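PT26-6P (Thermococcus sp., PDB 2WB7) is of unknown function but is encoded by a new family of mobile elements from Euryarchaea. Local coordinates at residues F82-I87 with Y172-K177; P300-E305 with A361-D366; G349-H354 with A498-L503. All coordinates share one frame; numbering follows the deposited sequence.

Contact 1 (F82-I87 with Y172-K177); sequences FNKVHI and YQEAWK
His86 is gripped at its edge and packed over one face by strand 172-177. Its NE2 donates to Glu174 OE1 at 2.7 Å, a nearly straight bond (165°) that lies in the imidazole plane and uses the anti lone pair of the carboxylate oxygen. Tyr172 runs alongside, pointing the same way, and its ring makes an offset stack with the imidazole, centroids 4.4 Å apart and planes 17° apart. The slide between the rings brings His86 CB over the centre of the tyrosine face. The other carboxylate oxygen, Glu174 OE2, accepts from Trp176 NE1 at 2.9 Å, met from above the carboxylate plane, so Glu174 bridges the two heterocycles. An alanine in place of His86 would probably cost both the stack on Tyr172 and the NE2 bond to the Glu174 carboxylate.

This is an antiparallel strand pair in the first immunoglobulin-like domain, where strand 85-96 begins beside strand 163-178. Val85 and Gln173, a non-hydrogen-bonded pair, set the register, flanked by the backbone bonds Glu174 N to Lys84 O and His86 N to Tyr172 O, each 2.9 Å; their side chains project from the opposite face of the sheet to His86 and Tyr172. Just ahead of the strand, Asn83 centres an inverse gamma turn, and its O accepts a bond from Gln173 NE2 at 3.1 Å. At the start of the turn, Phe82 CB sits over the five-membered ring of Trp176, 3.6 Å from its centroid. Farther out, His202 stacks on Trp176, while the Phe82 ring meets His193, Tyr195 and Trp200.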
loop_
_atom_site.group_PDB
_atom_site.type_symbol
_atom_site.label_atom_id
_atom_site.label_comp_id
_atom_site.label_asym_id
_atom_site.label_seq_id
_atom_site.Cartn_x
_atom_site.Cartn_y
_atom_site.Cartn_z
ATOM N N PHE A 82 -51.180 -6.396 -16.607
ATOM C CA PHE A 82 -51.483 -5.442 -15.543
ATOM C C PHE A 82 -51.049 -5.998 -14.207
ATOM O O PHE A 82 -51.140 -5.320 -13.181
ATOM C CB PHE A 82 -52.988 -5.157 -15.500
ATOM C CG PHE A 82 -53.625 -5.102 -16.857
ATOM C CD1 PHE A 82 -53.806 -6.262 -17.600
ATOM C CD2 PHE A 82 -54.031 -3.890 -17.397
ATOM C CE1 PHE A 82 -54.379 -6.211 -18.857
ATOM C CE2 PHE A 82 -54.605 -3.833 -18.651
ATOM C CZ PHE A 82 -54.777 -4.995 -19.385
ATOM N N ASN A 83 -50.597 -7.248 -14.226
ATOM C CA ASN A 83 -50.157 -7.916 -13.011
ATOM C C ASN A 83 -48.838 -7.366 -12.488
ATOM O O ASN A 83 -47.892 -8.106 -12.227
ATOM C CB ASN A 83 -50.079 -9.422 -13.238
ATOM C CG ASN A 83 -51.433 -10.076 -13.166
ATOM O OD1 ASN A 83 -51.565 -11.272 -13.381
ATOM N ND2 ASN A 83 -52.457 -9.284 -12.866
ATOM N N LYS A 84 -48.805 -6.051 -12.322
ATOM C CA LYS A 84 -47.588 -5.343 -11.963
ATOM C C LYS A 84 -47.017 -5.726 -10.598
ATOM O O LYS A 84 -47.748 -5.917 -9.621
ATOM C CB LYS A 84 -47.824 -3.836 -12.032
ATOM C CG LYS A 84 -47.997 -3.337 -13.453
ATOM C CD LYS A 84 -48.444 -1.888 -13.462
ATOM C CE LYS A 84 -48.496 -1.330 -14.877
ATOM N NZ LYS A 84 -48.869 0.121 -14.885
ATOM N N VAL A 85 -45.690 -5.833 -10.559
ATOM C CA VAL A 85 -44.951 -6.075 -9.335
ATOM C C VAL A 85 -44.562 -4.738 -8.709
ATOM O O VAL A 85 -43.949 -3.908 -9.362
ATOM C CB VAL A 85 -43.686 -6.882 -9.627
ATOM C CG1 VAL A 85 -42.818 -6.934 -8.403
ATOM C CG2 VAL A 85 -44.054 -8.281 -10.083
ATOM N N HIS A 86 -44.954 -4.524 -7.456
ATOM C CA HIS A 86 -44.584 -3.311 -6.716
ATOM C C HIS A 86 -43.466 -3.630 -5.736
ATOM O O HIS A 86 -43.544 -4.630 -5.015
ATOM C CB HIS A 86 -45.772 -2.780 -5.914
ATOM C CG HIS A 86 -46.876 -2.225 -6.752
ATOM N ND1 HIS A 86 -47.177 -0.881 -6.783
ATOM C CD2 HIS A 86 -47.765 -2.830 -7.575
ATOM C CE1 HIS A 86 -48.195 -0.679 -7.600
ATOM N NE2 HIS A 86 -48.572 -1.845 -8.090
ATOM N N ILE A 87 -42.433 -2.792 -5.688
ATOM C CA ILE A 87 -41.373 -3.003 -4.700
ATOM C C ILE A 87 -41.494 -1.953 -3.607
ATOM O O ILE A 87 -41.408 -0.753 -3.875
ATOM C CB ILE A 87 -39.984 -2.985 -5.342
ATOM C CG1 ILE A 87 -39.982 -3.850 -6.593
ATOM C CG2 ILE A 87 -38.960 -3.523 -4.381
ATOM C CD1 ILE A 87 -38.658 -3.848 -7.298
ATOM N N TYR A 172 -45.607 -6.309 -3.309
ATOM C CA TYR A 172 -46.731 -7.153 -3.700
ATOM C C TYR A 172 -47.004 -7.166 -5.194
ATOM O O TYR A 172 -46.785 -6.168 -5.887
ATOM C CB TYR A 172 -47.986 -6.678 -2.992
ATOM C CG TYR A 172 -48.407 -5.286 -3.407
ATOM C CD1 TYR A 172 -49.170 -5.081 -4.549
ATOM C CD2 TYR A 172 -48.044 -4.182 -2.654
ATOM C CE1 TYR A 172 -49.562 -3.817 -4.924
ATOM C CE2 TYR A 172 -48.433 -2.913 -3.021
ATOM C CZ TYR A 172 -49.194 -2.733 -4.153
ATOM O OH TYR A 172 -49.583 -1.463 -4.528
ATOM N N GLN A 173 -47.507 -8.297 -5.686
ATOM C CA GLN A 173 -47.934 -8.387 -7.075
ATOM C C GLN A 173 -49.441 -8.211 -7.217
ATOM O O GLN A 173 -50.221 -8.754 -6.425
ATOM C CB GLN A 173 -47.517 -9.708 -7.709
ATOM C CG GLN A 173 -47.684 -9.695 -9.210
ATOM C CD GLN A 173 -47.069 -10.900 -9.866
ATOM O OE1 GLN A 173 -46.650 -11.841 -9.187
ATOM N NE2 GLN A 173 -47.015 -10.892 -11.201
ATOM N N GLU A 174 -49.842 -7.452 -8.235
ATOM C CA GLU A 174 -51.247 -7.291 -8.553
ATOM C C GLU A 174 -51.767 -8.516 -9.301
ATOM O O GLU A 174 -51.080 -9.064 -10.172
ATOM C CB GLU A 174 -51.457 -6.050 -9.404
ATOM C CG GLU A 174 -51.151 -4.739 -8.694
ATOM C CD GLU A 174 -51.436 -3.524 -9.577
ATOM O OE1 GLU A 174 -50.531 -2.679 -9.754
ATOM O OE2 GLU A 174 -52.564 -3.418 -10.106
ATOM N N ALA A 175 -52.978 -8.944 -8.941
ATOM C CA ALA A 175 -53.677 -10.013 -9.649
ATOM C C ALA A 175 -54.905 -9.416 -10.333
ATOM O O ALA A 175 -55.711 -8.757 -9.685
ATOM C CB ALA A 175 -54.087 -11.106 -8.669
ATOM N N TRP A 176 -55.038 -9.633 -11.637
ATOM C CA TRP A 176 -56.175 -9.114 -12.398
ATOM C C TRP A 176 -56.938 -10.254 -13.077
ATOM O O TRP A 176 -56.321 -11.180 -13.599
ATOM C CB TRP A 176 -55.701 -8.098 -13.448
ATOM C CG TRP A 176 -55.233 -6.779 -12.875
ATOM C CD1 TRP A 176 -54.164 -6.581 -12.050
ATOM C CD2 TRP A 176 -55.818 -5.477 -13.091
ATOM N NE1 TRP A 176 -54.043 -5.242 -11.738
ATOM C CE2 TRP A 176 -55.043 -4.544 -12.363
ATOM C CE3 TRP A 176 -56.919 -5.012 -13.823
ATOM C CZ2 TRP A 176 -55.340 -3.175 -12.343
ATOM C CZ3 TRP A 176 -57.211 -3.647 -13.801
ATOM C CH2 TRP A 176 -56.422 -2.748 -13.066
ATOM N N LYS A 177 -58.273 -10.180 -13.067
ATOM C CA LYS A 177 -59.127 -11.141 -13.786
ATOM C C LYS A 177 -60.046 -10.396 -14.745
ATOM O O LYS A 177 -60.300 -9.200 -14.562
ATOM C CB LYS A 177 -60.000 -11.939 -12.816
ATOM C CG LYS A 177 -59.422 -12.110 -11.420
ATOM C CD LYS A 177 -58.250 -13.098 -11.388
ATOM C CE LYS A 177 -57.609 -13.172 -9.997
ATOM N NZ LYS A 177 -56.621 -14.300 -9.906
#

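Contact 2 (P300-E305 with A361-D366)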
loop_
_atom_site.group_PDB
_atom_site.type_symbol
_atom_site.label_atom_id
_atom_site.label_comp_id
_atom_site.label_asym_id
_atom_site.label_seq_id
_atom_site.Cartn_x
_atom_site.Cartn_y
_atom_site.Cartn_z
ATOM N N PRO A 300 -19.627 8.441 -4.181
ATOM C CA PRO A 300 -19.656 9.045 -2.859
ATOM C C PRO A 300 -18.568 10.103 -2.730
ATOM O O PRO A 300 -17.528 9.985 -3.372
ATOM C CB PRO A 300 -19.331 7.870 -1.931
ATOM C CG PRO A 300 -19.085 6.688 -2.830
ATOM C CD PRO A 300 -18.870 7.183 -4.188
ATOM N N LYS A 301 -18.806 11.130 -1.918
ATOM C CA LYS A 301 -17.747 12.065 -1.554
ATOM C C LYS A 301 -16.864 11.344 -0.546
ATOM O O LYS A 301 -17.318 10.444 0.149
ATOM C CB LYS A 301 -18.325 13.319 -0.894
ATOM C CG LYS A 301 -19.037 12.975 0.418
ATOM C CD LYS A 301 -19.190 14.146 1.423
ATOM C CE LYS A 301 -19.134 13.619 2.892
ATOM N NZ LYS A 301 -19.982 14.410 3.847
ATOM N N ILE A 302 -15.604 11.740 -0.462
ATOM C CA ILE A 302 -14.691 11.207 0.556
ATOM C C ILE A 302 -13.996 12.379 1.268
ATOM O O ILE A 302 -13.569 13.308 0.595
ATOM C CB ILE A 302 -13.627 10.337 -0.119
ATOM C CG1 ILE A 302 -14.298 9.286 -1.010
ATOM C CG2 ILE A 302 -12.708 9.704 0.908
ATOM C CD1 ILE A 302 -13.300 8.450 -1.786
ATOM N N SER A 303 -13.861 12.347 2.595
ATOM C CA SER A 303 -13.220 13.479 3.284
ATOM C C SER A 303 -12.489 13.224 4.600
ATOM O O SER A 303 -13.012 12.521 5.456
ATOM C CB SER A 303 -14.268 14.546 3.531
ATOM O OG SER A 303 -15.509 13.922 3.714
ATOM N N ASP A 304 -11.239 13.717 4.682
ATOM C CA ASP A 304 -10.628 14.296 5.911
ATOM C C ASP A 304 -9.155 14.229 6.481
ATOM O O ASP A 304 -8.326 15.090 6.164
ATOM C CB ASP A 304 -11.586 14.266 7.063
ATOM C CG ASP A 304 -11.518 15.531 7.817
ATOM O OD1 ASP A 304 -11.225 16.532 7.115
ATOM O OD2 ASP A 304 -11.719 15.531 9.057
ATOM N N GLU A 305 -8.854 13.303 7.400
ATOM C CA GLU A 305 -7.772 13.566 8.411
ATOM C C GLU A 305 -6.528 12.665 8.429
ATOM O O GLU A 305 -6.646 11.448 8.358
ATOM C CB GLU A 305 -8.379 13.573 9.805
ATOM C CG GLU A 305 -7.470 14.053 10.891
ATOM C CD GLU A 305 -8.210 14.137 12.248
ATOM O OE1 GLU A 305 -9.233 13.425 12.412
ATOM O OE2 GLU A 305 -7.773 14.894 13.154
ATOM N N ALA A 361 -10.630 8.678 6.720
ATOM C CA ALA A 361 -11.661 9.465 6.035
ATOM C C ALA A 361 -13.032 8.785 6.050
ATOM O O ALA A 361 -13.181 7.674 6.554
ATOM C CB ALA A 361 -11.229 9.813 4.614
ATOM N N TYR A 362 -14.027 9.479 5.511
ATOM C CA TYR A 362 -15.372 8.951 5.406
ATOM C C TYR A 362 -15.801 8.901 3.961
ATOM O O TYR A 362 -15.626 9.861 3.209
ATOM C CB TYR A 362 -16.352 9.832 6.167
ATOM C CG TYR A 362 -16.143 9.819 7.660
ATOM C CD1 TYR A 362 -16.727 8.844 8.446
ATOM C CD2 TYR A 362 -15.359 10.788 8.286
ATOM C CE1 TYR A 362 -16.538 8.822 9.819
ATOM C CE2 TYR A 362 -15.166 10.767 9.656
ATOM C CZ TYR A 362 -15.761 9.783 10.413
ATOM O OH TYR A 362 -15.572 9.756 11.769
ATOM N N VAL A 363 -16.342 7.764 3.568
ATOM C CA VAL A 363 -17.043 7.662 2.311
ATOM C C VAL A 363 -18.494 7.949 2.637
ATOM O O VAL A 363 -19.100 7.232 3.442
ATOM C CB VAL A 363 -16.937 6.248 1.767
ATOM C CG1 VAL A 363 -17.787 6.099 0.522
ATOM C CG2 VAL A 363 -15.470 5.901 1.505
ATOM N N GLU A 364 -19.047 9.010 2.054
ATOM C CA GLU A 364 -20.450 9.336 2.297
ATOM C C GLU A 364 -21.362 8.764 1.226
ATOM O O GLU A 364 -21.388 9.238 0.085
ATOM C CB GLU A 364 -20.698 10.835 2.414
ATOM C CG GLU A 364 -21.969 11.078 3.204
ATOM C CD GLU A 364 -22.865 12.185 2.652
ATOM O OE1 GLU A 364 -22.371 13.134 1.991
ATOM O OE2 GLU A 364 -24.087 12.099 2.918
ATOM N N ARG A 365 -22.105 7.735 1.616
ATOM C CA ARG A 365 -23.024 7.038 0.740
ATOM C C ARG A 365 -24.231 7.915 0.413
ATOM O O ARG A 365 -24.647 8.749 1.221
ATOM C CB ARG A 365 -23.484 5.770 1.439
ATOM C CG ARG A 365 -23.848 4.657 0.530
ATOM C CD ARG A 365 -23.811 3.362 1.309
ATOM N NE ARG A 365 -24.636 3.454 2.506
ATOM C CZ ARG A 365 -24.958 2.417 3.273
ATOM N NH1 ARG A 365 -24.512 1.205 2.985
ATOM N NH2 ARG A 365 -25.724 2.591 4.334
ATOM N N ASP A 366 -24.794 7.724 -0.776
ATOM C CA ASP A 366 -25.903 8.568 -1.235
ATOM C C ASP A 366 -27.047 8.645 -0.223
ATOM O O ASP A 366 -27.769 9.623 -0.204
ATOM C CB ASP A 366 -26.434 8.090 -2.585
ATOM C CG ASP A 366 -26.844 6.626 -2.560
ATOM O OD1 ASP A 366 -26.591 5.950 -1.527
ATOM O OD2 ASP A 366 -27.421 6.151 -3.570
#
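Strands 301-305 and 361-364 run antiparallel, their axes 4.7 Å apart at closest approach and their directions 163° apart. They are neighbours in the large antiparallel sheet of the second immunoglobulin-like domain. Ser303 and Tyr362 form a hydrogen-bonded pair: Ser303 N reaches Tyr362 O in the carbonyl plane at 3.1 Å, and Tyr362 N returns to Ser303 O from above the plane. A straighter bond (171°) joins Glu364 N to Lys301 O, almost along the C=O axis.

On the face with Ile302 and Val363 the contact is apolar. Pro300 lies beside Val363, pointing the same way, with its CB 3.4 Å from Val363 CG1, and Ile302 CG2 rests 4.0 Å from the CB of Ala361. Phe295, from a loop, touches Pro300, Ile302 and Val363 and so extends this apolar patch.

The other face carries charge. Lys301 starts from the crowded position between backbone N and carbonyl carbon (chi1 63°), which swings its chain obliquely across Glu364, methylenes against CB. Lys370 of the next strand pairs with Glu364 OE2, whereas Lys301 NZ makes a salt bridge to Glu364 OE1 at 3.3 Å, its hydrogen bond weak.

Contact 3 (G349-H354 with A498-L503)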
loop_
_atom_site.group_PDB
_atom_site.type_symbol
_atom_site.label_atom_id
_atom_site.label_comp_id
_atom_site.label_asym_id
_atom_site.label_seq_id
_atom_site.Cartn_x
_atom_site.Cartn_y
_atom_site.Cartn_z
ATOM N N GLY A 349 20.871 4.595 22.908
ATOM C CA GLY A 349 19.684 3.742 22.981
ATOM C C GLY A 349 18.895 3.765 21.684
ATOM O O GLY A 349 18.196 2.804 21.351
ATOM N N THR A 350 19.017 4.864 20.942
ATOM C CA THR A 350 18.386 4.978 19.639
ATOM C C THR A 350 18.914 3.916 18.679
ATOM O O THR A 350 20.123 3.801 18.475
ATOM C CB THR A 350 18.625 6.381 19.055
ATOM O OG1 THR A 350 17.979 7.357 19.889
ATOM C CG2 THR A 350 18.090 6.476 17.636
ATOM N N LEU A 351 18.010 3.136 18.094
ATOM C CA LEU A 351 18.398 2.129 17.103
ATOM C C LEU A 351 18.262 2.651 15.671
ATOM O O LEU A 351 19.206 2.597 14.883
ATOM C CB LEU A 351 17.538 0.874 17.248
ATOM C CG LEU A 351 17.888 -0.246 16.256
ATOM C CD1 LEU A 351 19.222 -0.874 16.616
ATOM C CD2 LEU A 351 16.820 -1.310 16.185
ATOM N N ASP A 352 17.067 3.131 15.335
ATOM C CA ASP A 352 16.799 3.688 14.025
ATOM C C ASP A 352 15.444 4.370 14.055
ATOM O O ASP A 352 14.841 4.494 15.115
ATOM C CB ASP A 352 16.816 2.590 12.965
ATOM C CG ASP A 352 15.692 1.554 13.149
ATOM O OD1 ASP A 352 15.963 0.345 12.994
ATOM O OD2 ASP A 352 14.532 1.937 13.423
ATOM N N TYR A 353 14.973 4.809 12.893
ATOM C CA TYR A 353 13.662 5.420 12.773
ATOM C C TYR A 353 12.860 4.773 11.637
ATOM O O TYR A 353 13.427 4.287 10.660
ATOM C CB TYR A 353 13.800 6.906 12.460
ATOM C CG TYR A 353 14.277 7.782 13.587
ATOM C CD1 TYR A 353 15.596 7.748 14.019
ATOM C CD2 TYR A 353 13.418 8.686 14.181
ATOM C CE1 TYR A 353 16.030 8.577 15.039
ATOM C CE2 TYR A 353 13.839 9.510 15.192
ATOM C CZ TYR A 353 15.142 9.448 15.621
ATOM O OH TYR A 353 15.538 10.280 16.629
ATOM N N HIS A 354 11.535 4.794 11.776
ATOM C CA HIS A 354 10.618 4.371 10.730
ATOM C C HIS A 354 9.750 5.564 10.341
ATOM O O HIS A 354 9.494 6.460 11.159
ATOM C CB HIS A 354 9.712 3.251 11.238
ATOM C CG HIS A 354 10.384 1.917 11.345
ATOM N ND1 HIS A 354 9.861 0.773 10.772
ATOM C CD2 HIS A 354 11.529 1.542 11.963
ATOM C CE1 HIS A 354 10.661 -0.249 11.025
ATOM N NE2 HIS A 354 11.676 0.189 11.752
ATOM N N ALA A 498 18.708 -6.438 13.520
ATOM C CA ALA A 498 18.165 -7.750 13.864
ATOM C C ALA A 498 18.332 -8.020 15.360
ATOM O O ALA A 498 17.367 -8.312 16.056
ATOM C CB ALA A 498 18.817 -8.830 13.049
ATOM N N LEU A 499 19.551 -7.887 15.862
ATOM C CA LEU A 499 19.830 -8.081 17.284
ATOM C C LEU A 499 19.045 -7.212 18.265
ATOM O O LEU A 499 18.929 -7.576 19.424
ATOM C CB LEU A 499 21.312 -7.862 17.562
ATOM C CG LEU A 499 22.262 -8.942 17.074
ATOM C CD1 LEU A 499 23.693 -8.449 17.269
ATOM C CD2 LEU A 499 21.994 -10.265 17.816
ATOM N N ASN A 500 18.539 -6.058 17.839
ATOM C CA ASN A 500 17.862 -5.166 18.785
ATOM C C ASN A 500 16.391 -4.920 18.555
ATOM O O ASN A 500 15.862 -3.904 19.002
ATOM C CB ASN A 500 18.562 -3.824 18.882
ATOM C CG ASN A 500 19.970 -3.962 19.357
ATOM O OD1 ASN A 500 20.808 -4.514 18.648
ATOM N ND2 ASN A 500 20.246 -3.483 20.576
ATOM N N GLY A 501 15.726 -5.842 17.873
ATOM C CA GLY A 501 14.278 -5.788 17.798
ATOM C C GLY A 501 13.693 -5.061 16.605
ATOM O O GLY A 501 12.538 -4.642 16.640
ATOM N N ASP A 502 14.465 -4.916 15.538
ATOM C CA ASP A 502 13.908 -4.384 14.314
ATOM C C ASP A 502 14.302 -5.245 13.145
ATOM O O ASP A 502 15.105 -4.846 12.311
ATOM C CB ASP A 502 14.376 -2.956 14.085
ATOM C CG ASP A 502 13.600 -2.265 12.990
ATOM O OD1 ASP A 502 12.809 -2.956 12.316
ATOM O OD2 ASP A 502 13.790 -1.036 12.800
ATOM N N LEU A 503 13.722 -6.429 13.075
ATOM C CA LEU A 503 14.062 -7.365 12.023
ATOM C C LEU A 503 13.514 -6.926 10.664
ATOM O O LEU A 503 14.064 -7.284 9.614
ATOM C CB LEU A 503 13.555 -8.750 12.400
ATOM C CG LEU A 503 13.770 -9.856 11.378
ATOM C CD1 LEU A 503 15.241 -9.928 10.850
ATOM C CD2 LEU A 503 13.298 -11.189 11.997
#
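Three polar side chains converge where the second immunoglobulin-like domain meets the helical domain: Asp352 and His354 from the start of strand 350-364, and Asp502, the N-cap of helix 503-523. The strand carries a classic beta bulge, Leu351 and Asp352 both facing Val313, and both of these residues direct their side chains toward the turn between helices 471-499 and 503-523.

His354 and Asp502 meet tip to tip, ring and carboxylate planes 29° apart. His354 NE2 donates to Asp502 OD2 at 2.7 Å, nearly straight (169°); the acceptor lies in the imidazole plane, while the donor stands above the carboxylate plane. The other ring nitrogen, ND1, is hydrogen-bonded to Glu378 OE2, so flanking acids on both nitrogens would probably favour a positively charged imidazole. Asp352, its CG in the crowded position between backbone N and carbonyl carbon, crosses Asp502 obliquely with the carboxylates turned 63° apart. Its OD1 comes 2.6 Å from Asp502 OD2, a closeness consistent with one of the two acids being protonated.

Leu351 packs beside this polar group. With CG anti to the backbone N, it spreads CD1 onto Asn500 CB at 3.8 Å and CD2 onto Asp502 CB at 3.6 Å, covering the interhelical turn. Its carbonyl O is bound by Arg496. The remaining carboxylate oxygen, Asp502 OD1, accepts the backbone N-H of Gln505 in the first turn of the helix.

Contact 1 lies in the first immunoglobulin-like domain, contact 2 in the second, and contact 3 where the second meets the helical domain. Their centres follow the long axis of the molecule: about 39 Å from contact 1 to contact 2, about 37 Å from contact 2 to contact 3, and about 71 Å between the outer two, which fall on opposite sides of the chain's centre. Contact 1 closes along the chain before the others open, whereas contacts 2 and 3 interleave. Both of the latter use strand 350-364, which runs beside strand 301-314; its first residues also meet the helical domain, and its last pair with the beginning of 301-314 in contact 2.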